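Local coordinates for SAM-dependent methyltransferase (Exiguobacterium sibiricum 255-15, PDB 3D2L), which probably transfers a methyl group from S-adenosylmethionine to an acceptor substrate, at residues K35-I40 with A99-C104. Numbering follows the deposited sequence.
Sequences KRIADI and AITILC
The end of Ile40 pushes into the hollow between Ile100 and Ile102 on the neighbouring strand. Its CG1 stands between the backbone N and the carbonyl carbon (chi1 75°), which swings CD1 across to the other strand. There Ile40 CD1 meets Ile100 CG2 at 3.5 Å and Ile102 CD1 at 3.4 Å. Ile40 CG1 also presses on Ile102 CG1 at 3.4 Å, closer than carbons usually sit. Leu133 of strand 131-138 touches both Ile100 and Ile102. The other face has a smaller relief. Ile37 CG2 fits against Thr101, 3.6 Å from its OG1, and the two side chains cross at about a right angle. Beside it, the low bump of Ala99 CB lies 4.1 Å from Ile37 CG1. Val27 of helix 20-30 touches Ile37, and Val31 touches Ala99.

Strands 36-40 and 97-102 are parallel neighbours at the centre of the Rossmann-like methyltransferase sheet, with helices packed on both faces. Their backbone bonds run from Ala99 N to Arg36 O, then in a regular ladder through Ala38 to Ile40 N and Thr101 O.

Asp39 lies near the carboxyl end of its strand, one residue before Ile40. Its CG lies anti to the backbone N (chi1 -175°), and the carboxylate leans towards Thr101. Thr101 OG1 donates to Asp39 OD1 at 2.8 Å, from above the carboxylate plane. Asp39 OD2 is held by Thr48, so both oxygens are gripped. Asp39 OD1 also rests against Leu103 CG, 3.9 Å away. An alanine here would probably leave the hydroxyls of Thr101 and Thr48 without their shared mate and open a gap beside Leu103. Just beyond, where the strands splay, a water fills the notch. It accepts from Leu103 N at 2.9 Å and lies within hydrogen-bonding range of Asp39 OD1 and Ile40 O.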
loop_
_atom_site.group_PDB
_atom_site.type_symbol
_atom_site.label_atom_id
_atom_site.label_comp_id
_atom_site.label_asym_id
_atom_site.label_seq_id
_atom_site.Cartn_x
_atom_site.Cartn_y
_atom_site.Cartn_z
ATOM N N LYS A 35 11.564 12.372 -11.109
ATOM C CA LYS A 35 12.365 11.693 -10.098
ATOM C C LYS A 35 12.145 10.174 -10.078
ATOM O O LYS A 35 11.208 9.637 -10.698
ATOM C CB LYS A 35 12.137 12.322 -8.719
ATOM C CG LYS A 35 12.623 13.769 -8.671
ATOM C CD LYS A 35 13.430 14.035 -7.437
ATOM C CE LYS A 35 14.244 15.316 -7.523
ATOM N NZ LYS A 35 13.560 16.429 -6.873
ATOM N N ARG A 36 13.052 9.503 -9.368
ATOM C CA ARG A 36 13.111 8.056 -9.265
ATOM C C ARG A 36 12.443 7.652 -7.988
ATOM O O ARG A 36 12.802 8.158 -6.934
ATOM C CB ARG A 36 14.556 7.548 -9.285
ATOM C CG ARG A 36 15.295 7.928 -10.565
ATOM C CD ARG A 36 16.775 7.475 -10.598
ATOM N NE ARG A 36 17.533 7.914 -9.423
ATOM C CZ ARG A 36 17.912 9.171 -9.175
ATOM N NH1 ARG A 36 17.606 10.171 -10.008
ATOM N NH2 ARG A 36 18.594 9.436 -8.057
ATOM N N ILE A 37 11.459 6.767 -8.124
ATOM C CA ILE A 37 10.646 6.267 -7.022
ATOM C C ILE A 37 10.602 4.743 -6.942
ATOM O O ILE A 37 10.500 4.046 -7.960
ATOM C CB ILE A 37 9.150 6.731 -7.111
ATOM C CG1 ILE A 37 9.037 8.251 -7.026
ATOM C CG2 ILE A 37 8.296 6.095 -5.994
ATOM C CD1 ILE A 37 7.606 8.766 -6.792
ATOM N N ALA A 38 10.701 4.244 -5.721
ATOM C CA ALA A 38 10.478 2.833 -5.429
ATOM C C ALA A 38 9.105 2.770 -4.751
ATOM O O ALA A 38 8.873 3.369 -3.685
ATOM C CB ALA A 38 11.576 2.261 -4.535
ATOM N N ASP A 39 8.176 2.088 -5.395
ATOM C CA ASP A 39 6.805 1.900 -4.865
ATOM C C ASP A 39 6.771 0.505 -4.307
ATOM O O ASP A 39 6.787 -0.493 -5.043
ATOM C CB ASP A 39 5.785 2.076 -5.976
ATOM C CG ASP A 39 4.349 2.012 -5.475
ATOM O OD1 ASP A 39 4.070 2.536 -4.355
ATOM O OD2 ASP A 39 3.520 1.444 -6.228
ATOM N N ILE A 40 6.715 0.436 -2.994
ATOM C CA ILE A 40 6.836 -0.804 -2.297
ATOM C C ILE A 40 5.505 -1.339 -1.758
ATOM O O ILE A 40 4.641 -0.611 -1.386
ATOM C CB ILE A 40 7.979 -0.752 -1.273
ATOM C CG1 ILE A 40 7.596 0.053 -0.086
ATOM C CG2 ILE A 40 9.267 -0.128 -1.889
ATOM C CD1 ILE A 40 8.731 0.343 0.781
ATOM N N ALA A 99 12.646 8.892 -3.865
ATOM C CA ALA A 99 11.501 8.740 -2.965
ATOM C C ALA A 99 11.053 7.293 -2.902
ATOM O O ALA A 99 11.251 6.513 -3.862
ATOM C CB ALA A 99 10.300 9.655 -3.404
ATOM N N ILE A 100 10.481 6.940 -1.753
ATOM C CA ILE A 100 9.854 5.641 -1.521
ATOM C C ILE A 100 8.393 5.878 -1.210
ATOM O O ILE A 100 8.052 6.720 -0.372
ATOM C CB ILE A 100 10.569 4.842 -0.363
ATOM C CG1 ILE A 100 11.949 4.414 -0.805
ATOM C CG2 ILE A 100 9.755 3.602 0.086
ATOM C CD1 ILE A 100 12.776 3.931 0.378
ATOM N N THR A 101 7.506 5.153 -1.907
ATOM C CA THR A 101 6.096 5.235 -1.644
ATOM C C THR A 101 5.579 3.893 -1.134
ATOM O O THR A 101 5.901 2.830 -1.670
ATOM C CB THR A 101 5.264 5.709 -2.889
ATOM O OG1 THR A 101 5.551 4.871 -4.031
ATOM C CG2 THR A 101 5.620 7.161 -3.214
ATOM N N ILE A 102 4.731 3.961 -0.117
ATOM C CA ILE A 102 4.118 2.761 0.455
ATOM C C ILE A 102 2.660 3.112 0.595
ATOM O O ILE A 102 2.200 3.632 1.608
ATOM C CB ILE A 102 4.718 2.352 1.812
ATOM C CG1 ILE A 102 6.232 2.481 1.811
ATOM C CG2 ILE A 102 4.288 0.951 2.134
ATOM C CD1 ILE A 102 6.863 1.942 3.105
ATOM N N LEU A 103 1.925 2.793 -0.451
ATOM C CA LEU A 103 0.582 3.288 -0.622
ATOM C C LEU A 103 -0.541 2.331 -0.339
ATOM O O LEU A 103 -0.356 1.114 -0.287
ATOM C CB LEU A 103 0.445 3.799 -2.072
ATOM C CG LEU A 103 1.463 4.804 -2.583
ATOM C CD1 LEU A 103 1.144 5.112 -4.070
ATOM C CD2 LEU A 103 1.463 6.067 -1.755
ATOM N N CYS A 104 -1.718 2.934 -0.122
ATOM C CA CYS A 104 -2.975 2.218 0.081
ATOM C C CYS A 104 -2.929 1.236 1.245
ATOM O O CYS A 104 -3.292 0.085 1.109
ATOM C CB CYS A 104 -3.371 1.517 -1.197
ATOM S SG CYS A 104 -3.357 2.675 -2.642
HETATM O O HOH W 1 2.908 1.180 -2.640
#